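Local coordinates for protein myosin-17 (Arabidopsis thaliana, PDB 7KFL) that is a class XI myosin motor that probably carries cargo along actin filaments in plant cells, gripping it through its globular tail, at residues Leu14-Lys17 and Cys18-Asn22; His42-Ser45 and Phe46-Glu49. One frame throughout, in Å; residues are numbered along the deposited sequence.

Contact 1 of 2, residues Leu14-Lys17 and Cys18-Asn22; sequences LLVK and CISQN
Ser20 OG donates its hydroxyl hydrogen to the carbonyl oxygen of the residue one turn earlier, Val16 O, at 2.6 Å. With chi1 at -74° the hydroxyl stands beside Ser20's own backbone N and folds back on the helix, reaching Val16 O from 36° above the carbonyl plane. The same oxygen takes a weak bond from Ser20 N, so two donors of one residue share it. The two preceding backbone bonds are sound: Ile19 N to Leu15 O at 2.9 Å, and Cys18 N to Leu14 O at 3.1 Å. Leu15 and Ile19 supply the apolar side-chain contact, CD1 of Leu15 meeting CG2 of Ile19 at 4.2 Å, the two chains crossing at a slant, while Ile19 CG1, held between its backbone N and carbonyl carbon, lies 3.2 Å from Leu15 O. Leu15 reaches Val35 and Cys39 of helix 31-43, Ile19 reaches Ile36 there, and Val16 and Ser20 touch Thr60 of helix 53-65. Gln21 CG comes within 3.4 Å of Lys17 O. This is the C-terminal end of helix 4-20, amphipathic, with buried Leu15 and Ile19 on its inner side. The hydroxyl probably makes up for the poorly aimed Ser20 N-H, keeping Val16 O gripped where the helix runs out.

Contact 2 of 2, residues His42-Ser45 and Phe46-Glu49; sequences HWRS and FEVE
Glu47 OE1 sits over one face of the Arg44 guanidinium, 3.3 Å above its plane and over its centre, in a type I beta turn running from Arg44 to Glu47 just beyond helix 31-43. The carboxylate and guanidinium planes are 42° apart. Glu47 OE2 makes the salt bridge to Arg44 NH2 at 3.2 Å, but the oxygen stands off the guanidinium plane, where none of the N-H bonds is aimed, so the attraction is one of charge alone. A bend at chi3 of Arg44 brings the guanidinium beside Glu47, whose chain runs extended beyond CG and passes at a slant. Ser45 OG lies in plane at the edge of the Trp43 ring. The Phe46 side chain touches Tyr37, Leu40 and Leu41 of helix 31-43 and Phe54 of helix 53-65, while buried Ser45 touches Leu40, Val53 and Phe54. Thus the turn buries its middle residues and carries the charged pair at its two ends. Arg44, with positive phi, is where the chain leaves helical geometry, and its carbonyl closes the turn by accepting Glu47 N at 3.1 Å, with an N-H...O angle of 154°. Val48 follows alongside: its CG1 lies 3.5 Å from Arg44 O and its CG2 3.3 Å from Ser45 O.

How the contacts relate
From the N terminus, helix 4-20 ends in contact 1, and the chain passes through the short antiparallel strands 25-26 and 29-30 into helix 31-43. Contact 2 begins on the last residues of that helix and opens the loop leading to helix 53-65. The two are in series, neither nested nor crossed, and each is local: contact 1 runs along the helix to its end and closes no loop, contact 2 closes a single four-residue turn. Their centres lie 20 Å apart, yet they touch where Leu15 CD2 packs on Trp43 CZ3 at 4.2 Å. Both also lean on helix 53-65, at Thr60 for contact 1 and at Val53 and Phe54 for contact 2, so the first three long helices are tied together at one end of the tail domain.

Contact 1 of 2, residues Leu14-Lys17 and Cys18-Asn22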
ATOM      1  N   LEU A  14     -22.391  17.572 -20.366  1.00 69.72           N
ATOM      2  CA  LEU A  14     -22.048  16.524 -21.366  1.00 69.31           C
ATOM      3  C   LEU A  14     -20.860  15.688 -20.869  1.00 67.45           C
ATOM      4  O   LEU A  14     -20.981  14.450 -20.874  1.00 68.26           O
ATOM      5  CB  LEU A  14     -21.731  17.188 -22.712  1.00 70.26           C
ATOM      6  CG  LEU A  14     -22.747  16.962 -23.832  1.00 71.91           C
ATOM      7  CD1 LEU A  14     -22.789  15.497 -24.243  1.00 72.45           C
ATOM      8  CD2 LEU A  14     -24.132  17.453 -23.433  1.00 72.77           C
ATOM      9  N   LEU A  15     -19.761  16.340 -20.471  1.00 65.74           N
ATOM     10  CA  LEU A  15     -18.510  15.676 -20.011  1.00 64.42           C
ATOM     11  C   LEU A  15     -18.816  14.814 -18.782  1.00 63.68           C
ATOM     12  O   LEU A  15     -18.373  13.654 -18.762  1.00 62.46           O
ATOM     13  CB  LEU A  15     -17.443  16.732 -19.696  1.00 63.89           C
ATOM     14  CG  LEU A  15     -16.054  16.191 -19.348  1.00 63.38           C
ATOM     15  CD1 LEU A  15     -15.480  15.361 -20.487  1.00 63.76           C
ATOM     16  CD2 LEU A  15     -15.103  17.324 -18.995  1.00 63.05           C
ATOM     17  N   VAL A  16     -19.554  15.363 -17.810  1.00 64.47           N
ATOM     18  CA  VAL A  16     -19.969  14.663 -16.556  1.00 65.32           C
ATOM     19  C   VAL A  16     -20.653  13.343 -16.929  1.00 66.35           C
ATOM     20  O   VAL A  16     -20.355  12.325 -16.276  1.00 66.73           O
ATOM     21  CB  VAL A  16     -20.882  15.546 -15.679  1.00 65.72           C
ATOM     22  CG1 VAL A  16     -21.637  14.738 -14.629  1.00 65.70           C
ATOM     23  CG2 VAL A  16     -20.102  16.673 -15.017  1.00 65.21           C
ATOM     24  N   LYS A  17     -21.528  13.363 -17.940  1.00 68.41           N
ATOM     25  CA  LYS A  17     -22.328  12.187 -18.378  1.00 70.02           C
ATOM     26  C   LYS A  17     -21.416  11.155 -19.053  1.00 69.29           C
ATOM     27  O   LYS A  17     -21.688   9.951 -18.892  1.00 69.80           O
ATOM     28  CB  LYS A  17     -23.472  12.629 -19.296  1.00 71.78           C
ATOM     29  CG  LYS A  17     -24.573  11.596 -19.524  1.00 74.20           C
ATOM     30  CD  LYS A  17     -25.118  10.931 -18.263  1.00 75.65           C
ATOM     31  CE  LYS A  17     -25.263  11.854 -17.065  1.00 76.33           C
ATOM     32  NZ  LYS A  17     -25.747  11.123 -15.870  1.00 77.09           N
ATOM     33  N   CYS A  18     -20.372  11.603 -19.758  1.00 68.02           N
ATOM     34  CA  CYS A  18     -19.372  10.733 -20.436  1.00 68.11           C
ATOM     35  C   CYS A  18     -18.469  10.048 -19.401  1.00 66.07           C
ATOM     36  O   CYS A  18     -18.271   8.822 -19.516  1.00 67.04           O
ATOM     37  CB  CYS A  18     -18.532  11.525 -21.429  1.00 69.26           C
ATOM     38  SG  CYS A  18     -19.492  12.130 -22.841  1.00 74.76           S
ATOM     39  N   ILE A  19     -17.942  10.805 -18.431  1.00 63.37           N
ATOM     40  CA  ILE A  19     -16.959  10.305 -17.420  1.00 60.92           C
ATOM     41  C   ILE A  19     -17.696   9.622 -16.257  1.00 59.74           C
ATOM     42  O   ILE A  19     -17.008   9.004 -15.424  1.00 58.77           O
ATOM     43  CB  ILE A  19     -16.010  11.426 -16.942  1.00 59.68           C
ATOM     44  CG1 ILE A  19     -16.737  12.552 -16.202  1.00 59.46           C
ATOM     45  CG2 ILE A  19     -15.194  11.958 -18.110  1.00 59.39           C
ATOM     46  CD1 ILE A  19     -15.826  13.425 -15.368  1.00 58.67           C
ATOM     47  N   SER A  20     -19.032   9.718 -16.202  1.00 59.17           N
ATOM     48  CA  SER A  20     -19.898   8.959 -15.256  1.00 58.92           C
ATOM     49  C   SER A  20     -20.034   7.504 -15.722  1.00 59.63           C
ATOM     50  O   SER A  20     -20.250   6.631 -14.862  1.00 60.72           O
ATOM     51  CB  SER A  20     -21.250   9.605 -15.096  1.00 58.69           C
ATOM     52  OG  SER A  20     -21.155  10.785 -14.313  1.00 58.29           O
ATOM     53  N   GLN A  21     -19.929   7.262 -17.032  1.00 60.01           N
ATOM     54  CA  GLN A  21     -19.963   5.908 -17.646  1.00 60.86           C
ATOM     55  C   GLN A  21     -18.563   5.285 -17.605  1.00 59.41           C
ATOM     56  O   GLN A  21     -17.577   6.040 -17.477  1.00 60.05           O
ATOM     57  CB  GLN A  21     -20.425   5.983 -19.101  1.00 62.98           C
ATOM     58  CG  GLN A  21     -21.833   6.527 -19.281  1.00 64.71           C
ATOM     59  CD  GLN A  21     -22.116   6.870 -20.724  1.00 66.34           C
ATOM     60  OE1 GLN A  21     -21.362   6.512 -21.627  1.00 67.06           O
ATOM     61  NE2 GLN A  21     -23.215   7.573 -20.951  1.00 67.42           N
ATOM     62  N   ASN A  22     -18.485   3.958 -17.735  1.00 57.63           N
ATOM     63  CA  ASN A  22     -17.207   3.216 -17.895  1.00 56.83           C
ATOM     64  C   ASN A  22     -16.706   3.422 -19.330  1.00 56.22           C
ATOM     65  O   ASN A  22     -17.285   2.814 -20.252  1.00 56.44           O
ATOM     66  CB  ASN A  22     -17.361   1.731 -17.557  1.00 57.07           C
ATOM     67  CG  ASN A  22     -16.074   0.946 -17.710  1.00 57.39           C
ATOM     68  OD1 ASN A  22     -15.012   1.513 -17.970  1.00 57.35           O
ATOM     69  ND2 ASN A  22     -16.156  -0.364 -17.550  1.00 57.90           N
TER

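Contact 2 of 2, residues His42-Ser45 and Phe46-Glu49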
ATOM      1  N   HIS A  42      -9.179  21.940 -25.380  1.00 64.26           N
ATOM      2  CA  HIS A  42     -10.061  22.451 -26.466  1.00 64.69           C
ATOM      3  C   HIS A  42     -10.716  23.766 -26.023  1.00 64.62           C
ATOM      4  O   HIS A  42     -10.583  24.767 -26.757  1.00 65.08           O
ATOM      5  CB  HIS A  42     -11.095  21.381 -26.853  1.00 65.09           C
ATOM      6  CG  HIS A  42     -11.969  21.756 -28.004  1.00 65.82           C
ATOM      7  ND1 HIS A  42     -11.479  21.903 -29.289  1.00 66.25           N
ATOM      8  CD2 HIS A  42     -13.297  22.000 -28.075  1.00 65.54           C
ATOM      9  CE1 HIS A  42     -12.466  22.231 -30.098  1.00 66.51           C
ATOM     10  NE2 HIS A  42     -13.593  22.295 -29.377  1.00 66.15           N
ATOM     11  N   TRP A  43     -11.371  23.762 -24.856  1.00 64.20           N
ATOM     12  CA  TRP A  43     -12.131  24.914 -24.296  1.00 64.11           C
ATOM     13  C   TRP A  43     -11.182  25.974 -23.717  1.00 64.43           C
ATOM     14  O   TRP A  43     -11.664  27.087 -23.428  1.00 63.19           O
ATOM     15  CB  TRP A  43     -13.128  24.439 -23.230  1.00 63.59           C
ATOM     16  CG  TRP A  43     -14.134  23.442 -23.718  1.00 63.90           C
ATOM     17  CD1 TRP A  43     -14.662  23.345 -24.973  1.00 64.32           C
ATOM     18  CD2 TRP A  43     -14.765  22.409 -22.939  1.00 63.97           C
ATOM     19  NE1 TRP A  43     -15.563  22.316 -25.033  1.00 64.50           N
ATOM     20  CE2 TRP A  43     -15.649  21.725 -23.801  1.00 64.26           C
ATOM     21  CE3 TRP A  43     -14.664  21.991 -21.607  1.00 63.70           C
ATOM     22  CZ2 TRP A  43     -16.424  20.650 -23.369  1.00 64.53           C
ATOM     23  CZ3 TRP A  43     -15.433  20.930 -21.179  1.00 63.71           C
ATOM     24  CH2 TRP A  43     -16.301  20.270 -22.050  1.00 64.48           C
ATOM     25  N   ARG A  44      -9.899  25.638 -23.540  1.00 66.04           N
ATOM     26  CA  ARG A  44      -8.866  26.500 -22.902  1.00 66.96           C
ATOM     27  C   ARG A  44      -9.283  26.782 -21.451  1.00 65.31           C
ATOM     28  O   ARG A  44      -9.133  27.930 -21.003  1.00 65.74           O
ATOM     29  CB  ARG A  44      -8.664  27.786 -23.713  1.00 69.26           C
ATOM     30  CG  ARG A  44      -8.288  27.552 -25.169  1.00 71.90           C
ATOM     31  CD  ARG A  44      -8.321  28.824 -25.997  1.00 74.33           C
ATOM     32  NE  ARG A  44      -7.373  29.831 -25.530  1.00 76.54           N
ATOM     33  CZ  ARG A  44      -6.105  29.947 -25.930  1.00 77.65           C
ATOM     34  NH1 ARG A  44      -5.593  29.112 -26.821  1.00 77.96           N
ATOM     35  NH2 ARG A  44      -5.346  30.907 -25.426  1.00 77.59           N
ATOM     36  N   SER A  45      -9.773  25.754 -20.746  1.00 64.18           N
ATOM     37  CA  SER A  45     -10.300  25.825 -19.357  1.00 63.36           C
ATOM     38  C   SER A  45      -9.159  26.045 -18.357  1.00 62.73           C
ATOM     39  O   SER A  45      -9.443  26.484 -17.226  1.00 62.18           O
ATOM     40  CB  SER A  45     -11.088  24.589 -19.009  1.00 63.00           C
ATOM     41  OG  SER A  45     -12.285  24.522 -19.766  1.00 63.57           O
ATOM     42  N   PHE A  46      -7.920  25.740 -18.751  1.00 62.29           N
ATOM     43  CA  PHE A  46      -6.704  25.975 -17.932  1.00 62.46           C
ATOM     44  C   PHE A  46      -6.395  27.478 -17.884  1.00 62.95           C
ATOM     45  O   PHE A  46      -5.672  27.897 -16.963  1.00 63.99           O
ATOM     46  CB  PHE A  46      -5.514  25.175 -18.471  1.00 62.29           C
ATOM     47  CG  PHE A  46      -5.673  23.674 -18.427  1.00 61.91           C
ATOM     48  CD1 PHE A  46      -6.097  23.031 -17.272  1.00 61.57           C
ATOM     49  CD2 PHE A  46      -5.379  22.896 -19.537  1.00 61.81           C
ATOM     50  CE1 PHE A  46      -6.236  21.651 -17.235  1.00 61.23           C
ATOM     51  CE2 PHE A  46      -5.517  21.517 -19.498  1.00 61.41           C
ATOM     52  CZ  PHE A  46      -5.945  20.896 -18.348  1.00 60.97           C
ATOM     53  N   GLU A  47      -6.936  28.260 -18.828  1.00 63.54           N
ATOM     54  CA  GLU A  47      -6.591  29.694 -19.034  1.00 64.09           C
ATOM     55  C   GLU A  47      -7.743  30.626 -18.620  1.00 62.81           C
ATOM     56  O   GLU A  47      -7.525  31.852 -18.669  1.00 63.72           O
ATOM     57  CB  GLU A  47      -6.204  29.925 -20.497  1.00 65.72           C
ATOM     58  CG  GLU A  47      -4.829  29.388 -20.843  1.00 67.44           C
ATOM     59  CD  GLU A  47      -4.537  29.307 -22.332  1.00 69.37           C
ATOM     60  OE1 GLU A  47      -5.167  28.467 -23.015  1.00 69.73           O
ATOM     61  OE2 GLU A  47      -3.687  30.089 -22.807  1.00 70.61           O
ATOM     62  N   VAL A  48      -8.909  30.097 -18.226  1.00 60.87           N
ATOM     63  CA  VAL A  48     -10.063  30.922 -17.750  1.00 60.93           C
ATOM     64  C   VAL A  48      -9.857  31.255 -16.267  1.00 60.35           C
ATOM     65  O   VAL A  48      -9.357  30.389 -15.527  1.00 61.70           O
ATOM     66  CB  VAL A  48     -11.427  30.245 -17.987  1.00 60.57           C
ATOM     67  CG1 VAL A  48     -11.633  29.910 -19.452  1.00 61.37           C
ATOM     68  CG2 VAL A  48     -11.631  29.010 -17.123  1.00 60.56           C
ATOM     69  N   GLU A  49     -10.252  32.465 -15.864  1.00 59.98           N
ATOM     70  CA  GLU A  49     -10.050  33.016 -14.497  1.00 60.05           C
ATOM     71  C   GLU A  49     -11.092  32.425 -13.539  1.00 58.62           C
ATOM     72  O   GLU A  49     -10.840  32.459 -12.318  1.00 59.06           O
ATOM     73  CB  GLU A  49     -10.134  34.543 -14.529  1.00 61.73           C
ATOM     74  CG  GLU A  49      -9.086  35.196 -15.419  1.00 63.25           C
ATOM     75  CD  GLU A  49      -7.700  35.341 -14.811  1.00 64.46           C
ATOM     76  OE1 GLU A  49      -7.538  35.032 -13.613  1.00 65.69           O
ATOM     77  OE2 GLU A  49      -6.784  35.771 -15.543  1.00 66.09           O
TER